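Putative TRAP PERIPLASMIC SOLUTE BINDING PROTEIN (Haemophilus influenzae, PDB 4PBQ) binds L-gulonate and probably serves as the periplasmic solute receptor that delivers it to a TRAP transporter. Local coordinates at residues I212-Q226 / V276-P290. Residues are numbered along the deposited sequence; the frame is centred on the assembly and turned at random.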
loop_
_atom_site.group_PDB
_atom_site.type_symbol
_atom_site.label_atom_id
_atom_site.label_comp_id
_atom_site.label_asym_id
_atom_site.label_seq_id
_atom_site.Cartn_x
_atom_site.Cartn_y
_atom_site.Cartn_z
ATOM N N ILE A 212 10.794 -0.128 4.482
ATOM C CA ILE A 212 12.240 -0.149 4.344
ATOM C C ILE A 212 12.943 -0.442 5.673
ATOM O O ILE A 212 13.917 -1.189 5.712
ATOM C CB ILE A 212 12.710 1.163 3.705
ATOM C CG1 ILE A 212 12.224 1.177 2.262
ATOM C CG2 ILE A 212 14.231 1.297 3.759
ATOM C CD1 ILE A 212 12.431 2.513 1.553
ATOM N N LYS A 213 12.420 0.082 6.782
ATOM C CA LYS A 213 13.015 -0.233 8.075
ATOM C C LYS A 213 12.611 -1.637 8.517
ATOM O O LYS A 213 13.466 -2.434 8.915
ATOM C CB LYS A 213 12.588 0.746 9.162
ATOM C CG LYS A 213 13.330 0.493 10.484
ATOM C CD LYS A 213 12.736 1.220 11.669
ATOM C CE LYS A 213 13.401 0.720 12.931
ATOM N NZ LYS A 213 12.846 1.300 14.205
ATOM N N ASP A 214 11.297 -1.892 8.515
ATOM C CA ASP A 214 10.741 -3.096 9.158
ATOM C C ASP A 214 11.320 -4.337 8.481
ATOM O O ASP A 214 11.547 -5.356 9.123
ATOM C CB ASP A 214 9.231 -3.158 8.965
ATOM C CG ASP A 214 8.442 -2.106 9.774
ATOM O OD1 ASP A 214 8.991 -1.409 10.656
ATOM O OD2 ASP A 214 7.211 -2.014 9.502
ATOM N N SER A 215 11.490 -4.254 7.165
ATOM C CA SER A 215 11.975 -5.383 6.368
ATOM C C SER A 215 13.471 -5.646 6.515
ATOM O O SER A 215 13.952 -6.721 6.127
ATOM C CB SER A 215 11.711 -5.125 4.890
ATOM O OG SER A 215 12.508 -4.025 4.463
ATOM N N GLY A 216 14.200 -4.672 7.059
ATOM C CA GLY A 216 15.651 -4.731 7.100
ATOM C C GLY A 216 16.307 -4.351 5.769
ATOM O O GLY A 216 17.528 -4.432 5.642
ATOM N N LEU A 217 15.517 -3.937 4.782
ATOM C CA LEU A 217 16.108 -3.509 3.497
ATOM C C LEU A 217 17.103 -2.367 3.674
ATOM O O LEU A 217 18.060 -2.248 2.900
ATOM C CB LEU A 217 15.026 -3.113 2.482
ATOM C CG LEU A 217 14.415 -4.299 1.744
ATOM C CD1 LEU A 217 13.133 -3.863 1.007
ATOM C CD2 LEU A 217 15.417 -4.912 0.772
ATOM N N TYR A 218 16.924 -1.528 4.700
ATOM C CA TYR A 218 17.843 -0.410 4.917
ATOM C C TYR A 218 19.306 -0.861 5.130
ATOM O O TYR A 218 20.252 -0.112 4.869
ATOM C CB TYR A 218 17.370 0.454 6.101
ATOM C CG TYR A 218 17.545 -0.190 7.471
ATOM C CD1 TYR A 218 16.629 -1.119 7.960
ATOM C CD2 TYR A 218 18.623 0.158 8.288
ATOM C CE1 TYR A 218 16.797 -1.690 9.207
ATOM C CE2 TYR A 218 18.794 -0.410 9.524
ATOM C CZ TYR A 218 17.890 -1.333 9.979
ATOM O OH TYR A 218 18.073 -1.891 11.215
ATOM N N GLU A 219 19.483 -2.102 5.591
ATOM C CA GLU A 219 20.813 -2.599 5.897
ATOM C C GLU A 219 21.608 -2.925 4.631
ATOM O O GLU A 219 22.823 -3.037 4.681
ATOM C CB GLU A 219 20.707 -3.833 6.782
ATOM C CG GLU A 219 20.169 -3.524 8.169
ATOM C CD GLU A 219 20.256 -4.723 9.092
ATOM O OE1 GLU A 219 19.943 -5.843 8.646
ATOM O OE2 GLU A 219 20.663 -4.541 10.251
ATOM N N VAL A 220 20.907 -3.072 3.514
ATOM C CA VAL A 220 21.543 -3.403 2.239
ATOM C C VAL A 220 21.257 -2.357 1.163
ATOM O O VAL A 220 21.427 -2.616 -0.027
ATOM C CB VAL A 220 21.118 -4.804 1.726
ATOM C CG1 VAL A 220 21.657 -5.911 2.650
ATOM C CG2 VAL A 220 19.595 -4.911 1.570
ATOM N N GLN A 221 20.830 -1.173 1.587
ATOM C CA GLN A 221 20.525 -0.079 0.667
ATOM C C GLN A 221 21.023 1.223 1.263
ATOM O O GLN A 221 20.331 1.837 2.076
ATOM C CB GLN A 221 19.022 -0.001 0.412
ATOM C CG GLN A 221 18.404 -1.225 -0.240
ATOM C CD GLN A 221 18.461 -1.150 -1.760
ATOM O OE1 GLN A 221 17.465 -0.842 -2.412
ATOM N NE2 GLN A 221 19.633 -1.399 -2.313
ATOM N N LYS A 222 22.191 1.660 0.813
ATOM C CA LYS A 222 22.858 2.849 1.370
ATOM C C LYS A 222 21.994 4.096 1.216
ATOM O O LYS A 222 21.849 4.873 2.153
ATOM C CB LYS A 222 24.196 3.071 0.679
ATOM C CG LYS A 222 25.018 4.233 1.251
ATOM C CD LYS A 222 26.429 4.249 0.633
ATOM C CE LYS A 222 27.440 5.025 1.480
ATOM N NZ LYS A 222 27.530 6.475 1.129
ATOM N N TYR A 223 21.431 4.291 0.028
ATOM C CA TYR A 223 20.736 5.531 -0.267
ATOM C C TYR A 223 19.243 5.380 -0.241
ATOM O O TYR A 223 18.684 4.391 -0.718
ATOM C CB TYR A 223 21.173 6.097 -1.631
ATOM C CG TYR A 223 22.662 6.336 -1.727
ATOM C CD1 TYR A 223 23.230 7.479 -1.200
ATOM C CD2 TYR A 223 23.491 5.399 -2.315
ATOM C CE1 TYR A 223 24.594 7.702 -1.274
ATOM C CE2 TYR A 223 24.856 5.599 -2.385
ATOM C CZ TYR A 223 25.401 6.757 -1.865
ATOM O OH TYR A 223 26.759 6.962 -1.936
ATOM N N ILE A 224 18.602 6.387 0.320
ATOM C CA ILE A 224 17.152 6.487 0.293
ATOM C C ILE A 224 16.808 7.838 -0.264
ATOM O O ILE A 224 17.213 8.876 0.262
ATOM C CB ILE A 224 16.525 6.283 1.693
ATOM C CG1 ILE A 224 16.887 4.902 2.230
ATOM C CG2 ILE A 224 15.018 6.442 1.618
ATOM C CD1 ILE A 224 16.432 4.641 3.656
ATOM N N ILE A 225 16.107 7.826 -1.378
ATOM C CA ILE A 225 15.771 9.048 -2.075
ATOM C C ILE A 225 14.282 9.356 -1.882
ATOM O O ILE A 225 13.408 8.574 -2.300
ATOM C CB ILE A 225 16.139 8.914 -3.556
ATOM C CG1 ILE A 225 17.644 8.575 -3.708
ATOM C CG2 ILE A 225 15.773 10.184 -4.293
ATOM C CD1 ILE A 225 17.996 7.049 -3.759
ATOM N N GLN A 226 14.001 10.496 -1.253
ATOM C CA GLN A 226 12.642 10.833 -0.834
ATOM C C GLN A 226 11.749 11.351 -1.958
ATOM O O GLN A 226 11.268 12.478 -1.939
ATOM C CB GLN A 226 12.681 11.834 0.297
ATOM C CG GLN A 226 11.396 11.972 1.044
ATOM C CD GLN A 226 11.560 12.927 2.203
ATOM O OE1 GLN A 226 11.104 14.075 2.150
ATOM N NE2 GLN A 226 12.258 12.474 3.242
ATOM N N VAL A 276 10.625 6.619 12.147
ATOM C CA VAL A 276 11.421 5.764 11.284
ATOM C C VAL A 276 12.352 6.594 10.423
ATOM O O VAL A 276 13.506 6.224 10.187
ATOM C CB VAL A 276 10.516 4.865 10.431
ATOM C CG1 VAL A 276 11.304 4.256 9.301
ATOM C CG2 VAL A 276 9.894 3.765 11.321
ATOM N N LYS A 277 11.867 7.736 9.965
ATOM C CA LYS A 277 12.716 8.638 9.190
ATOM C C LYS A 277 13.950 9.082 10.012
ATOM O O LYS A 277 15.055 9.106 9.510
ATOM C CB LYS A 277 11.906 9.842 8.726
ATOM C CG LYS A 277 10.948 9.539 7.568
ATOM C CD LYS A 277 10.169 10.774 7.141
ATOM C CE LYS A 277 11.044 11.745 6.353
ATOM N NZ LYS A 277 10.244 12.868 5.770
ATOM N N ASP A 278 13.744 9.416 11.277
ATOM C CA ASP A 278 14.835 9.784 12.164
ATOM C C ASP A 278 15.795 8.605 12.380
ATOM O O ASP A 278 17.013 8.779 12.345
ATOM C CB ASP A 278 14.280 10.256 13.500
ATOM C CG ASP A 278 15.345 10.896 14.382
ATOM O OD1 ASP A 278 15.918 11.916 13.957
ATOM O OD2 ASP A 278 15.609 10.363 15.476
ATOM N N TYR A 279 15.226 7.424 12.627
ATOM C CA TYR A 279 16.001 6.197 12.791
ATOM C C TYR A 279 16.944 5.975 11.599
ATOM O O TYR A 279 18.150 5.719 11.764
ATOM C CB TYR A 279 15.051 4.997 12.934
ATOM C CG TYR A 279 15.751 3.665 13.124
ATOM C CD1 TYR A 279 16.250 2.961 12.033
ATOM C CD2 TYR A 279 15.880 3.107 14.378
ATOM C CE1 TYR A 279 16.893 1.769 12.191
ATOM C CE2 TYR A 279 16.524 1.899 14.548
ATOM C CZ TYR A 279 17.026 1.237 13.451
ATOM O OH TYR A 279 17.674 0.031 13.591
ATOM N N LEU A 280 16.386 6.052 10.397
ATOM C CA LEU A 280 17.164 5.794 9.189
ATOM C C LEU A 280 18.239 6.855 8.954
ATOM O O LEU A 280 19.314 6.557 8.439
ATOM C CB LEU A 280 16.234 5.682 7.983
ATOM C CG LEU A 280 15.352 4.430 8.051
ATOM C CD1 LEU A 280 14.277 4.427 6.972
ATOM C CD2 LEU A 280 16.214 3.172 7.928
ATOM N N ALA A 281 17.983 8.076 9.388
ATOM C CA ALA A 281 19.027 9.097 9.349
ATOM C C ALA A 281 20.225 8.734 10.229
ATOM O O ALA A 281 21.343 9.197 10.003
ATOM C CB ALA A 281 18.467 10.441 9.767
ATOM N N LYS A 282 19.991 7.914 11.238
ATOM C CA LYS A 282 20.988 7.742 12.296
ATOM C C LYS A 282 21.601 6.342 12.334
ATOM O O LYS A 282 22.316 6.001 13.281
ATOM C CB LYS A 282 20.345 8.093 13.655
ATOM C CG LYS A 282 20.047 9.592 13.773
ATOM C CD LYS A 282 19.175 9.934 14.958
ATOM C CE LYS A 282 19.046 11.454 15.124
ATOM N NZ LYS A 282 18.073 11.834 16.169
ATOM N N HIS A 283 21.383 5.561 11.281
ATOM C CA HIS A 283 21.927 4.208 11.226
ATOM C C HIS A 283 22.733 3.961 9.962
ATOM O O HIS A 283 22.827 2.825 9.505
ATOM C CB HIS A 283 20.825 3.160 11.354
ATOM C CG HIS A 283 20.306 3.010 12.756
ATOM N ND1 HIS A 283 19.471 3.936 13.336
ATOM C CD2 HIS A 283 20.529 2.062 13.697
ATOM C CE1 HIS A 283 19.196 3.568 14.575
ATOM N NE2 HIS A 283 19.834 2.436 14.823
ATOM N N GLY A 284 23.277 5.031 9.397
ATOM C CA GLY A 284 24.223 4.921 8.302
ATOM C C GLY A 284 23.637 5.177 6.927
ATOM O O GLY A 284 24.394 5.349 5.976
ATOM N N ASN A 285 22.312 5.186 6.786
ATOM C CA ASN A 285 21.726 5.465 5.465
ATOM C C ASN A 285 21.861 6.936 5.109
ATOM O O ASN A 285 21.862 7.787 5.989
ATOM C CB ASN A 285 20.254 5.059 5.395
ATOM C CG ASN A 285 20.048 3.581 5.604
ATOM O OD1 ASN A 285 19.808 3.126 6.730
ATOM N ND2 ASN A 285 20.150 2.812 4.526
ATOM N N GLU A 286 21.988 7.224 3.819
ATOM C CA GLU A 286 22.008 8.603 3.337
ATOM C C GLU A 286 20.679 8.933 2.690
ATOM O O GLU A 286 20.307 8.354 1.660
ATOM C CB GLU A 286 23.152 8.796 2.362
ATOM C CG GLU A 286 24.447 8.273 2.910
ATOM C CD GLU A 286 25.590 9.232 2.697
ATOM O OE1 GLU A 286 25.562 9.964 1.674
ATOM O OE2 GLU A 286 26.508 9.243 3.552
ATOM N N ILE A 287 19.954 9.855 3.310
ATOM C CA ILE A 287 18.642 10.248 2.833
ATOM C C ILE A 287 18.808 11.464 1.930
ATOM O O ILE A 287 19.351 12.484 2.332
ATOM C CB ILE A 287 17.691 10.581 3.998
ATOM C CG1 ILE A 287 17.325 9.296 4.764
ATOM C CG2 ILE A 287 16.415 11.183 3.481
ATOM C CD1 ILE A 287 16.192 9.471 5.769
ATOM N N ILE A 288 18.387 11.325 0.687
ATOM C CA ILE A 288 18.461 12.420 -0.265
ATOM C C ILE A 288 17.064 13.018 -0.421
ATOM O O ILE A 288 16.106 12.310 -0.762
ATOM C CB ILE A 288 19.029 11.899 -1.605
ATOM C CG1 ILE A 288 20.493 11.468 -1.388
ATOM C CG2 ILE A 288 18.905 12.944 -2.702
ATOM C CD1 ILE A 288 21.123 10.726 -2.547
ATOM N N VAL A 289 16.918 14.297 -0.099
ATOM C CA VAL A 289 15.666 14.988 -0.409
ATOM C C VAL A 289 15.821 15.628 -1.791
ATOM O O VAL A 289 16.724 16.428 -1.996
ATOM C CB VAL A 289 15.335 16.052 0.631
ATOM C CG1 VAL A 289 13.987 16.700 0.315
ATOM C CG2 VAL A 289 15.324 15.429 2.031
ATOM N N PRO A 290 14.965 15.248 -2.757
ATOM C CA PRO A 290 15.185 15.754 -4.114
ATOM C C PRO A 290 15.127 17.271 -4.172
ATOM O O PRO A 290 14.341 17.893 -3.459
ATOM C CB PRO A 290 14.026 15.144 -4.916
ATOM C CG PRO A 290 13.680 13.906 -4.176
ATOM C CD PRO A 290 13.897 14.226 -2.720
#
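Strands 223-225 and 286-288 pair in parallel, and beside them the end of helix 248-281 packs against the end of helix 209-214 and the turn after it. Both segments lie in one lobe of the solute-binding fold; on its other side strand 223-225 bonds to strand 136-151, so 286-288 extends that mixed sheet. The ladder runs from Glu286 N to Lys222 O, through Ile224 N to Glu286 O and Ile288 N to Ile224 O (2.7 Å), and ends with Gln226 N on Ile288 O. Tyr209 of helix 209-214 packs on both Ile224 and Ile287, while Leu280 CD1 meets Ile224 CD1; Tyr223, Ile225, Glu286 and Ile288 share the other sheet face.

Ahead of the ladder, Asn285 turns its amide back into the bend at 218-221. Asn285 ND2 donates to Tyr218 O at 2.9 Å, in the carbonyl plane and on a lone pair, with an N-H...O angle of 166°. Asn285 OD1 lies at the edge of the Tyr218 ring, while Leu280 CD2 presses on Tyr218 CB at 3.5 Å.

Between the helix ends, Tyr279 is clasped on both faces. Its CG stands anti to the backbone N (chi1 -179°), which carries the ring out to Lys213. Lys213, extended, crosses the Tyr279 ring at about a right angle, Lys213 CE 3.5 Å from the ring centroid and almost on the normal, Lys213 NZ 3.8 Å from it in a cation-pi contact. His283 CE1 lies over the opposite face, toward its rim, and the ring's edge meets the face of Tyr218 in an offset edge-to-face pair, planes 86° apart.

Backbone bonds thus fix the strand register, the buried Asn285 amide ties strand 286-288 to the 217-219 turn, and Lys213 meets an aromatic face rather than a carboxylate.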